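Local atomic coordinates of 3-hexulose-6-phosphate synthase (Mycobacterium gastri, PDB entry 3AJX), a protein that is a TIM-barrel enzyme of the HUMPS family and binds a magnesium ion near the carboxyl-terminal ends of its barrel strands. Residues I28-T33 with I55-M60; A78-V83 with G105-L110; N148-A153 with F161-G166. The protein carries 1 engineered substitution. All coordinates share one frame; numbering follows the deposited sequence.

Contact 1: residues I28-T33 with I55-M60; sequences IIELGT and IVFADM. With MG (magnesium ion), chain F.
Strands 28-31 and 55-60 run parallel, 4.6 Å apart at the closest approach of their axes and inclined by 25°, with Ile28 opposite Ile55 and Leu31 opposite Ala58. The backbone bonds pass back and forth between them: Ile29 N to Ile55 O, Phe57 N to Ile29 O, Leu31 N to Phe57 O and Asp59 N to Leu31 O. Of these, Leu31 N lies almost on the axis of the Phe57 carbonyl (C=O...N 177°). These are the second and third strands of a TIM barrel, so one face looks inward and the other meets helix 42-50. On the outer face, branched aliphatic residues fill the layer between sheet and helix, and Leu31 CD2 presses on Val56 CG1 at a tight 3.4 Å. On the inner face, Ile28 CG2 lies against Phe57 CB. Glu30, with CG anti to the backbone N (chi1 169°), runs alongside the Phe57 ring, its CG 3.4 Å from Phe57 CD2, and so carries its carboxylate past the ring toward the metal. Asp59 is the direct protein ligand, OD2 standing 2.1 Å from MG. Glu30, also of this site, keeps OE2 a longer 2.7 Å from MG; waters 1, 3 and 4 bind directly, water 1 donating to Glu30 OE1. The two carboxylates stand almost perpendicular, and the cation probably offsets the repulsion between them. Thr33, just after the N-cap Gly32, donates OG1 to Asp59 O over 2.7 Å, and Lys61 and Thr82 hold Asp59 OD1, fixing the carboxylate from its other oxygen.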
ATOM      1  N   ILE A  28       1.776  21.660   3.153  1.00 10.30           N
ATOM      2  CA  ILE A  28       1.521  20.273   3.508  1.00  9.86           C
ATOM      3  C   ILE A  28       2.809  19.477   3.604  1.00  8.98           C
ATOM      4  O   ILE A  28       3.678  19.582   2.739  1.00  9.09           O
ATOM      5  CB  ILE A  28       0.608  19.614   2.442  1.00  8.64           C
ATOM      6  CG1 ILE A  28      -0.709  20.386   2.351  1.00  9.19           C
ATOM      7  CG2 ILE A  28       0.358  18.145   2.779  1.00 10.19           C
ATOM      8  CD1 ILE A  28      -1.609  19.918   1.233  1.00 12.68           C
ATOM      9  N   ILE A  29       2.933  18.698   4.675  1.00  8.99           N
ATOM     10  CA  ILE A  29       4.096  17.841   4.872  1.00  8.45           C
ATOM     11  C   ILE A  29       3.620  16.403   4.715  1.00  8.21           C
ATOM     12  O   ILE A  29       2.823  15.911   5.516  1.00  8.68           O
ATOM     13  CB  ILE A  29       4.700  17.999   6.279  1.00  8.71           C
ATOM     14  CG1 ILE A  29       5.212  19.426   6.463  1.00 10.06           C
ATOM     15  CG2 ILE A  29       5.847  17.013   6.464  1.00  9.56           C
ATOM     16  CD1 ILE A  29       5.637  19.736   7.884  1.00 11.33           C
ATOM     17  N   GLU A  30       4.104  15.744   3.670  1.00  8.33           N
ATOM     18  CA  GLU A  30       3.730  14.363   3.397  1.00  9.59           C
ATOM     19  C   GLU A  30       4.755  13.355   3.890  1.00 10.63           C
ATOM     20  O   GLU A  30       5.955  13.522   3.673  1.00 10.40           O
ATOM     21  CB  GLU A  30       3.549  14.148   1.891  1.00 11.07           C
ATOM     22  CG  GLU A  30       3.419  12.681   1.495  1.00 10.48           C
ATOM     23  CD  GLU A  30       3.610  12.453   0.009  1.00 15.35           C
ATOM     24  OE1 GLU A  30       3.205  13.327  -0.782  1.00 11.66           O
ATOM     25  OE2 GLU A  30       4.163  11.393  -0.366  1.00 17.40           O
ATOM     26  N   LEU A  31       4.266  12.315   4.559  1.00  9.62           N
ATOM     27  CA  LEU A  31       5.115  11.225   5.026  1.00 10.98           C
ATOM     28  C   LEU A  31       4.873  10.157   3.962  1.00 10.20           C
ATOM     29  O   LEU A  31       3.771   9.613   3.855  1.00  9.57           O
ATOM     30  CB  LEU A  31       4.667  10.714   6.402  1.00 13.43           C
ATOM     31  CG  LEU A  31       4.780  11.642   7.620  1.00 16.70           C
ATOM     32  CD1 LEU A  31       6.189  12.213   7.697  1.00 17.83           C
ATOM     33  CD2 LEU A  31       3.766  12.760   7.517  1.00 19.27           C
ATOM     34  N   GLY A  32       5.899   9.881   3.169  1.00 10.13           N
ATOM     35  CA  GLY A  32       5.774   8.917   2.092  1.00  9.69           C
ATOM     36  C   GLY A  32       5.430   7.499   2.492  1.00 10.15           C
ATOM     37  O   GLY A  32       5.606   7.093   3.639  1.00  9.86           O
ATOM     38  N   THR A  33       4.942   6.739   1.520  1.00 10.38           N
ATOM     39  CA  THR A  33       4.563   5.356   1.756  1.00 10.35           C
ATOM     40  C   THR A  33       5.732   4.515   2.276  1.00 11.44           C
ATOM     41  O   THR A  33       5.578   3.764   3.235  1.00 11.74           O
ATOM     42  CB  THR A  33       3.986   4.733   0.474  1.00 11.33           C
ATOM     43  OG1 THR A  33       2.954   5.588  -0.039  1.00 10.53           O
ATOM     44  CG2 THR A  33       3.393   3.368   0.770  1.00 11.30           C
ATOM     45  N   ILE A  55      -0.282  21.022   7.791  1.00 12.41           N
ATOM     46  CA  ILE A  55      -1.146  19.919   7.391  1.00 10.35           C
ATOM     47  C   ILE A  55      -0.260  18.699   7.179  1.00 10.73           C
ATOM     48  O   ILE A  55       0.658  18.731   6.359  1.00 11.08           O
ATOM     49  CB  ILE A  55      -1.890  20.243   6.081  1.00 11.26           C
ATOM     50  CG1 ILE A  55      -2.872  21.392   6.319  1.00 12.45           C
ATOM     51  CG2 ILE A  55      -2.617  19.004   5.565  1.00 11.61           C
ATOM     52  CD1 ILE A  55      -3.521  21.925   5.061  1.00 13.78           C
ATOM     53  N   VAL A  56      -0.529  17.633   7.926  1.00  9.89           N
ATOM     54  CA  VAL A  56       0.248  16.403   7.814  1.00 10.10           C
ATOM     55  C   VAL A  56      -0.507  15.392   6.956  1.00  9.38           C
ATOM     56  O   VAL A  56      -1.645  15.028   7.247  1.00 10.98           O
ATOM     57  CB  VAL A  56       0.556  15.820   9.205  1.00 10.50           C
ATOM     58  CG1 VAL A  56       1.227  14.464   9.071  1.00 12.00           C
ATOM     59  CG2 VAL A  56       1.483  16.777   9.960  1.00 10.61           C
ATOM     60  N   PHE A  57       0.159  14.955   5.893  1.00  8.73           N
ATOM     61  CA  PHE A  57      -0.375  14.039   4.888  1.00  8.09           C
ATOM     62  C   PHE A  57       0.277  12.656   5.040  1.00  8.00           C
ATOM     63  O   PHE A  57       1.487  12.519   4.876  1.00  8.16           O
ATOM     64  CB  PHE A  57      -0.045  14.680   3.531  1.00  8.34           C
ATOM     65  CG  PHE A  57      -0.558  13.949   2.327  1.00  8.99           C
ATOM     66  CD1 PHE A  57      -1.564  14.514   1.546  1.00  8.88           C
ATOM     67  CD2 PHE A  57       0.067  12.790   1.878  1.00  8.64           C
ATOM     68  CE1 PHE A  57      -1.931  13.948   0.327  1.00  8.47           C
ATOM     69  CE2 PHE A  57      -0.293  12.217   0.663  1.00  9.00           C
ATOM     70  CZ  PHE A  57      -1.294  12.803  -0.117  1.00  9.45           C
ATOM     71  N   ALA A  58      -0.518  11.642   5.375  1.00  8.13           N
ATOM     72  CA  ALA A  58       0.006  10.281   5.528  1.00  6.96           C
ATOM     73  C   ALA A  58      -0.304   9.499   4.255  1.00  6.96           C
ATOM     74  O   ALA A  58      -1.467   9.197   3.979  1.00  6.44           O
ATOM     75  CB  ALA A  58      -0.630   9.598   6.746  1.00  6.87           C
ATOM     76  N   ASP A  59       0.736   9.188   3.483  1.00  7.30           N
ATOM     77  CA  ASP A  59       0.575   8.470   2.220  1.00  7.67           C
ATOM     78  C   ASP A  59       0.440   6.967   2.444  1.00  7.72           C
ATOM     79  O   ASP A  59       1.327   6.181   2.089  1.00  7.38           O
ATOM     80  CB  ASP A  59       1.771   8.751   1.302  1.00  9.71           C
ATOM     81  CG  ASP A  59       1.433   8.581  -0.168  1.00 11.48           C
ATOM     82  OD1 ASP A  59       0.342   8.061  -0.478  1.00  9.46           O
ATOM     83  OD2 ASP A  59       2.265   8.967  -1.016  1.00 13.01           O
ATOM     84  N   MET A  60      -0.686   6.572   3.027  1.00  6.47           N
ATOM     85  CA  MET A  60      -0.963   5.170   3.321  1.00  6.74           C
ATOM     86  C   MET A  60      -1.161   4.325   2.065  1.00  6.81           C
ATOM     87  O   MET A  60      -0.801   3.149   2.041  1.00  8.02           O
ATOM     88  CB  MET A  60      -2.222   5.066   4.189  1.00  7.91           C
ATOM     89  CG  MET A  60      -2.139   5.751   5.540  1.00  6.50           C
ATOM     90  SD  MET A  60      -1.055   4.886   6.701  1.00  9.56           S
ATOM     91  CE  MET A  60      -2.167   3.622   7.362  1.00  9.35           C
TER
HETATM   92 MG    MG F9100       2.808  10.334  -2.506  1.00 34.73          MG
HETATM   93  O   HOH W   1       2.868  11.865  -2.939  1.00 24.13           O
HETATM   94  O   HOH W   2       5.096   8.405  -1.008  1.00 16.22           O
HETATM   95  O   HOH W   3       2.713   9.052  -4.077  1.00 35.86           O
HETATM   96  O   HOH W   4       0.675  10.270  -2.764  1.00 29.58           O

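Contact 2: residues A78-V83 with G105-L110; sequences ADLVTV and GVVVDL
Five main-chain hydrogen bonds join 78-83 to 105-110, zigzagging between the parallel strands 80-83 and 105-109. Gly105 N and Val81 N make the longer ones at the start, to Asp79 O and Gly105 O. Val107 N gives the shortest, 2.8 Å to Val81 O and nearly straight at 174°; Val83 N follows to Val107 O, whereas Asp109 N reaches Val83 O from above the carbonyl plane. Carbon-bound hydrogens add to the seam, most closely where Thr82 CA lies 3.0 Å from Val107 O. The strands and helix 89-102 form a right-handed beta-alpha-beta crossover of the TIM barrel.

Apolar contacts divide between the two faces. Valines suit the outer one, being branched and compact beneath helices: Val106 spreads its methyls across two neighbours, CG2 4.1 Å from Val81 CG2 and CG1 3.9 Å from Val83 CG2, and helix 89-102 covers Val83 and Val106. On the inner face Leu80 leans its CD2 over the peptide of Gly105, 3.6 Å from Gly105 O; without a side chain, Gly105 lets that methyl settle on the backbone. Thr82 and Val107 lie side by side, with Thr82 CG2 4.1 Å from Val107 CB.

The polar groups find partners outside the two segments. Thr82 OG1, held between the backbone N and carbonyl carbon (chi1 57°), bonds to Lys61 N besides Asp59. Asp109 OD1 accepts from Ile111 N just downstream, and OD2 bonds to His134 ND1 of strand 130-134. A hydrogen-bonded strand pair, flanked by apolar side chains, therefore carries fixed polar groups at its carboxyl-terminal end, where the nearby magnesium ion would probably keep Asp109 ionised.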
ATOM      1  N   ALA A  78      -2.394  12.319  11.526  1.00  9.46           N
ATOM      2  CA  ALA A  78      -2.546  12.739  10.141  1.00 10.63           C
ATOM      3  C   ALA A  78      -3.793  13.596   9.969  1.00  8.13           C
ATOM      4  O   ALA A  78      -4.806  13.381  10.636  1.00  9.47           O
ATOM      5  CB  ALA A  78      -2.626  11.520   9.228  1.00 10.08           C
ATOM      6  N   ASP A  79      -3.705  14.575   9.073  1.00  7.92           N
ATOM      7  CA  ASP A  79      -4.827  15.451   8.768  1.00  8.14           C
ATOM      8  C   ASP A  79      -5.454  14.960   7.472  1.00  7.94           C
ATOM      9  O   ASP A  79      -6.642  15.157   7.226  1.00  9.38           O
ATOM     10  CB  ASP A  79      -4.347  16.889   8.591  1.00  9.88           C
ATOM     11  CG  ASP A  79      -3.779  17.469   9.869  1.00 10.73           C
ATOM     12  OD1 ASP A  79      -2.571  17.791   9.891  1.00 10.51           O
ATOM     13  OD2 ASP A  79      -4.549  17.589  10.849  1.00 12.35           O
ATOM     14  N   LEU A  80      -4.632  14.316   6.650  1.00  7.90           N
ATOM     15  CA  LEU A  80      -5.067  13.773   5.370  1.00  8.08           C
ATOM     16  C   LEU A  80      -4.435  12.399   5.184  1.00  8.88           C
ATOM     17  O   LEU A  80      -3.299  12.172   5.601  1.00  8.44           O
ATOM     18  CB  LEU A  80      -4.620  14.683   4.220  1.00  8.48           C
ATOM     19  CG  LEU A  80      -5.192  16.104   4.155  1.00  7.24           C
ATOM     20  CD1 LEU A  80      -4.428  16.909   3.106  1.00  8.09           C
ATOM     21  CD2 LEU A  80      -6.674  16.048   3.831  1.00  8.98           C
ATOM     22  N   VAL A  81      -5.173  11.488   4.558  1.00  8.32           N
ATOM     23  CA  VAL A  81      -4.674  10.144   4.302  1.00  9.26           C
ATOM     24  C   VAL A  81      -5.021   9.764   2.871  1.00  8.45           C
ATOM     25  O   VAL A  81      -6.041  10.203   2.341  1.00  8.55           O
ATOM     26  CB  VAL A  81      -5.312   9.105   5.250  1.00 11.43           C
ATOM     27  CG1 VAL A  81      -5.007   9.461   6.696  1.00 12.94           C
ATOM     28  CG2 VAL A  81      -6.809   9.039   5.017  1.00 14.45           C
ATOM     29  N   THR A  82      -4.165   8.964   2.245  1.00  6.14           N
ATOM     30  CA  THR A  82      -4.424   8.533   0.879  1.00  5.88           C
ATOM     31  C   THR A  82      -4.965   7.122   0.808  1.00  6.05           C
ATOM     32  O   THR A  82      -4.583   6.250   1.591  1.00  7.99           O
ATOM     33  CB  THR A  82      -3.162   8.576  -0.019  1.00  6.31           C
ATOM     34  OG1 THR A  82      -2.123   7.768   0.545  1.00  6.76           O
ATOM     35  CG2 THR A  82      -2.678   9.991  -0.182  1.00  6.09           C
ATOM     36  N   VAL A  83      -5.868   6.923  -0.146  1.00  6.76           N
ATOM     37  CA  VAL A  83      -6.471   5.631  -0.432  1.00  6.15           C
ATOM     38  C   VAL A  83      -6.283   5.525  -1.939  1.00  6.43           C
ATOM     39  O   VAL A  83      -6.425   6.523  -2.646  1.00  7.29           O
ATOM     40  CB  VAL A  83      -7.980   5.612  -0.119  1.00  7.94           C
ATOM     41  CG1 VAL A  83      -8.582   4.263  -0.516  1.00  8.26           C
ATOM     42  CG2 VAL A  83      -8.208   5.886   1.352  1.00  9.80           C
ATOM     43  N   GLY A 105      -9.653  14.578   6.237  1.00  8.97           N
ATOM     44  CA  GLY A 105      -9.958  14.246   4.862  1.00  7.98           C
ATOM     45  C   GLY A 105      -9.190  13.148   4.166  1.00  7.50           C
ATOM     46  O   GLY A 105      -8.077  12.789   4.547  1.00  7.88           O
ATOM     47  N   VAL A 106      -9.811  12.621   3.119  1.00  8.37           N
ATOM     48  CA  VAL A 106      -9.221  11.570   2.318  1.00  7.87           C
ATOM     49  C   VAL A 106      -8.812  12.099   0.957  1.00  9.35           C
ATOM     50  O   VAL A 106      -9.547  12.857   0.318  1.00  9.07           O
ATOM     51  CB  VAL A 106     -10.216  10.407   2.088  1.00  8.76           C
ATOM     52  CG1 VAL A 106      -9.657   9.446   1.048  1.00  9.53           C
ATOM     53  CG2 VAL A 106     -10.472   9.675   3.389  1.00 10.35           C
ATOM     54  N   VAL A 107      -7.623  11.699   0.528  1.00  8.05           N
ATOM     55  CA  VAL A 107      -7.112  12.069  -0.777  1.00  6.67           C
ATOM     56  C   VAL A 107      -7.006  10.754  -1.528  1.00  6.37           C
ATOM     57  O   VAL A 107      -6.400   9.804  -1.041  1.00  7.72           O
ATOM     58  CB  VAL A 107      -5.715  12.709  -0.677  1.00  5.19           C
ATOM     59  CG1 VAL A 107      -5.123  12.908  -2.083  1.00  7.10           C
ATOM     60  CG2 VAL A 107      -5.819  14.036   0.054  1.00  7.07           C
ATOM     61  N   VAL A 108      -7.622  10.673  -2.699  1.00  6.45           N
ATOM     62  CA  VAL A 108      -7.532   9.439  -3.463  1.00  5.93           C
ATOM     63  C   VAL A 108      -6.365   9.560  -4.436  1.00  7.38           C
ATOM     64  O   VAL A 108      -6.335  10.457  -5.277  1.00  7.58           O
ATOM     65  CB  VAL A 108      -8.847   9.154  -4.222  1.00  7.34           C
ATOM     66  CG1 VAL A 108      -8.682   7.925  -5.107  1.00  7.44           C
ATOM     67  CG2 VAL A 108      -9.979   8.933  -3.220  1.00  6.57           C
ATOM     68  N   ASP A 109      -5.392   8.666  -4.284  1.00  7.13           N
ATOM     69  CA  ASP A 109      -4.202   8.648  -5.128  1.00  6.23           C
ATOM     70  C   ASP A 109      -4.530   7.859  -6.390  1.00  7.41           C
ATOM     71  O   ASP A 109      -4.759   6.650  -6.333  1.00  7.91           O
ATOM     72  CB  ASP A 109      -3.047   7.983  -4.373  1.00  7.80           C
ATOM     73  CG  ASP A 109      -1.723   8.135  -5.082  1.00 10.82           C
ATOM     74  OD1 ASP A 109      -1.730   8.302  -6.316  1.00 11.31           O
ATOM     75  OD2 ASP A 109      -0.674   8.075  -4.408  1.00 13.64           O
ATOM     76  N   LEU A 110      -4.551   8.542  -7.532  1.00  7.12           N
ATOM     77  CA  LEU A 110      -4.890   7.888  -8.791  1.00  6.99           C
ATOM     78  C   LEU A 110      -3.703   7.253  -9.508  1.00  8.79           C
ATOM     79  O   LEU A 110      -3.778   6.949 -10.701  1.00  8.82           O
ATOM     80  CB  LEU A 110      -5.605   8.889  -9.710  1.00  8.11           C
ATOM     81  CG  LEU A 110      -6.918   9.438  -9.128  1.00  8.58           C
ATOM     82  CD1 LEU A 110      -7.507  10.497 -10.048  1.00  8.62           C
ATOM     83  CD2 LEU A 110      -7.918   8.297  -8.927  1.00  8.58           C
TER

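Contact 3: residues N148-A153 with F161-G166; sequences NGLLAA and FSVAGG. With SO4 (sulfate ion), chain G.
Two adjacent leucines of helix 148-153 make the whole first shell, and no hydrogen bond crosses to 161-166. Leu151 CD2 touches the methyl pair of Val163, 3.8 Å from Val163 CG2, the two side chains crossing at about a right angle. Leu150 points CD1 toward the end of the strand, 3.6 Å from Ala164 O and 4.3 Å from Gly165 CA. Gly165 has no side chain, so the Leu150 methyl rests directly against the backbone.

Both leucines carry CG anti to the carbonyl carbon (chi1 -63° for Leu150 and -56° for Leu151), which sends their tips down to the sheet. Val163, with CG1 anti to the backbone N, offers both methyls to the helix. The helix runs antiparallel to strand 161-164, at 175°, as the outer layer of a TIM barrel does, and helix 172-177 closes on Leu151 and Val163 from beside it.

Further out, the chain after the strand turns to a bound sulfate, probably from the crystallisation liquor: Gly166 N donates to SO4 O2 over 3.1 Å, and Gln140 NE2, Gly186 N and Gly187 N also hold it. Backbone N-H groups after the seventh and eighth strands gripping an oxyanion are consistent with the phosphate site common in TIM barrels. The apolar contact beneath thus pairs with a Gly165-Gly166 turn that offers the N-H of Gly166 to an anion.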
ATOM      1  N   ASN A 148       2.503  16.412 -18.752  1.00 25.50           N
ATOM      2  CA  ASN A 148       1.287  16.987 -19.316  1.00 25.59           C
ATOM      3  C   ASN A 148       0.103  16.024 -19.334  1.00 24.38           C
ATOM      4  O   ASN A 148      -1.049  16.454 -19.405  1.00 24.68           O
ATOM      5  CB  ASN A 148       1.557  17.515 -20.727  1.00 28.56           C
ATOM      6  CG  ASN A 148       2.609  18.609 -20.744  1.00 31.31           C
ATOM      7  OD1 ASN A 148       2.561  19.548 -19.947  1.00 32.71           O
ATOM      8  ND2 ASN A 148       3.563  18.497 -21.662  1.00 33.30           N
ATOM      9  N   GLY A 149       0.382  14.726 -19.269  1.00 20.53           N
ATOM     10  CA  GLY A 149      -0.689  13.749 -19.253  1.00 19.12           C
ATOM     11  C   GLY A 149      -1.473  13.883 -17.959  1.00 17.45           C
ATOM     12  O   GLY A 149      -2.700  13.770 -17.943  1.00 16.49           O
ATOM     13  N   LEU A 150      -0.756  14.126 -16.866  1.00 15.56           N
ATOM     14  CA  LEU A 150      -1.383  14.290 -15.559  1.00 14.68           C
ATOM     15  C   LEU A 150      -2.147  15.606 -15.506  1.00 13.32           C
ATOM     16  O   LEU A 150      -3.235  15.679 -14.936  1.00 13.50           O
ATOM     17  CB  LEU A 150      -0.323  14.277 -14.451  1.00 11.79           C
ATOM     18  CG  LEU A 150       0.486  12.993 -14.262  1.00 12.45           C
ATOM     19  CD1 LEU A 150       1.590  13.237 -13.244  1.00 11.85           C
ATOM     20  CD2 LEU A 150      -0.427  11.860 -13.806  1.00 13.59           C
ATOM     21  N   LEU A 151      -1.575  16.650 -16.099  1.00 14.24           N
ATOM     22  CA  LEU A 151      -2.220  17.955 -16.100  1.00 13.50           C
ATOM     23  C   LEU A 151      -3.501  17.914 -16.927  1.00 12.42           C
ATOM     24  O   LEU A 151      -4.513  18.502 -16.543  1.00 12.88           O
ATOM     25  CB  LEU A 151      -1.267  19.023 -16.651  1.00 14.10           C
ATOM     26  CG  LEU A 151       0.082  19.147 -15.930  1.00 14.49           C
ATOM     27  CD1 LEU A 151       0.875  20.309 -16.507  1.00 17.24           C
ATOM     28  CD2 LEU A 151      -0.143  19.354 -14.445  1.00 16.05           C
ATOM     29  N   ALA A 152      -3.457  17.213 -18.058  1.00 12.01           N
ATOM     30  CA  ALA A 152      -4.625  17.092 -18.922  1.00 13.37           C
ATOM     31  C   ALA A 152      -5.737  16.357 -18.182  1.00 13.02           C
ATOM     32  O   ALA A 152      -6.908  16.730 -18.267  1.00 14.09           O
ATOM     33  CB  ALA A 152      -4.258  16.338 -20.200  1.00 14.27           C
ATOM     34  N   ALA A 153      -5.365  15.312 -17.451  1.00 12.42           N
ATOM     35  CA  ALA A 153      -6.341  14.536 -16.701  1.00 12.42           C
ATOM     36  C   ALA A 153      -6.947  15.391 -15.597  1.00 11.50           C
ATOM     37  O   ALA A 153      -8.150  15.335 -15.356  1.00 11.50           O
ATOM     38  CB  ALA A 153      -5.682  13.294 -16.105  1.00 12.56           C
ATOM     39  N   PHE A 161      -7.672  18.816  -7.389  1.00  7.83           N
ATOM     40  CA  PHE A 161      -6.563  17.877  -7.528  1.00  7.84           C
ATOM     41  C   PHE A 161      -5.179  18.416  -7.224  1.00  9.64           C
ATOM     42  O   PHE A 161      -4.941  19.625  -7.223  1.00  9.06           O
ATOM     43  CB  PHE A 161      -6.543  17.284  -8.946  1.00  8.77           C
ATOM     44  CG  PHE A 161      -6.130  18.266 -10.022  1.00  8.97           C
ATOM     45  CD1 PHE A 161      -7.026  19.220 -10.502  1.00  9.65           C
ATOM     46  CD2 PHE A 161      -4.843  18.231 -10.552  1.00  9.19           C
ATOM     47  CE1 PHE A 161      -6.642  20.123 -11.499  1.00  8.79           C
ATOM     48  CE2 PHE A 161      -4.447  19.130 -11.546  1.00 10.14           C
ATOM     49  CZ  PHE A 161      -5.351  20.079 -12.022  1.00  8.23           C
ATOM     50  N   SER A 162      -4.272  17.486  -6.963  1.00  8.15           N
ATOM     51  CA  SER A 162      -2.878  17.805  -6.706  1.00  9.59           C
ATOM     52  C   SER A 162      -2.108  17.081  -7.803  1.00  9.65           C
ATOM     53  O   SER A 162      -2.633  16.162  -8.434  1.00  8.79           O
ATOM     54  CB  SER A 162      -2.445  17.294  -5.329  1.00 11.94           C
ATOM     55  OG  SER A 162      -2.548  15.884  -5.243  1.00 13.47           O
ATOM     56  N   VAL A 163      -0.874  17.508  -8.047  1.00  9.12           N
ATOM     57  CA  VAL A 163      -0.047  16.886  -9.069  1.00  9.04           C
ATOM     58  C   VAL A 163       1.267  16.416  -8.463  1.00  8.94           C
ATOM     59  O   VAL A 163       1.961  17.180  -7.794  1.00  9.32           O
ATOM     60  CB  VAL A 163       0.257  17.873 -10.224  1.00  9.98           C
ATOM     61  CG1 VAL A 163       1.160  17.212 -11.257  1.00 11.52           C
ATOM     62  CG2 VAL A 163      -1.048  18.324 -10.876  1.00 11.78           C
ATOM     63  N   ALA A 164       1.585  15.146  -8.687  1.00  8.40           N
ATOM     64  CA  ALA A 164       2.822  14.548  -8.200  1.00  9.18           C
ATOM     65  C   ALA A 164       3.417  13.757  -9.360  1.00 10.38           C
ATOM     66  O   ALA A 164       2.811  12.801  -9.855  1.00 11.81           O
ATOM     67  CB  ALA A 164       2.543  13.626  -7.007  1.00  8.57           C
ATOM     68  N   GLY A 165       4.598  14.171  -9.806  1.00 11.22           N
ATOM     69  CA  GLY A 165       5.245  13.488 -10.911  1.00 12.59           C
ATOM     70  C   GLY A 165       6.544  14.155 -11.321  1.00 14.24           C
ATOM     71  O   GLY A 165       6.716  14.547 -12.476  1.00 15.13           O
ATOM     72  N   GLY A 166       7.459  14.288 -10.367  1.00 14.11           N
ATOM     73  CA  GLY A 166       8.740  14.904 -10.658  1.00 15.78           C
ATOM     74  C   GLY A 166       8.646  16.398 -10.890  1.00 15.03           C
ATOM     75  O   GLY A 166       9.420  16.961 -11.668  1.00 15.99           O
TER
HETATM   76  S   SO4 G6001       8.258  13.376  -6.728  1.00 24.59           S
HETATM   77  O1  SO4 G6001       9.642  12.860  -6.641  1.00 21.45           O
HETATM   78  O2  SO4 G6001       7.498  12.633  -7.751  1.00 22.12           O
HETATM   79  O3  SO4 G6001       8.294  14.805  -7.093  1.00 21.29           O
HETATM   80  O4  SO4 G6001       7.603  13.222  -5.416  1.00 23.04           O

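All three contacts belong to one eight-stranded parallel barrel and follow one another along the chain. Contact 1 joins the second and third strands, contact 2 the fourth and fifth; their centres are 9 Å apart and strands 55-62 and 80-84 lie side by side, so the two touch directly through Val56 O and Asp79 N (2.8 Å). Contact 3, which sets a helix on the seventh strand, is set apart: its centre is about 18 Å from that of contact 1 and about 16 Å from that of contact 2, with no touch. Contacts 1 and 2 thus build the wall beside the magnesium ion, while contact 3 backs the strand leading to the sulfate.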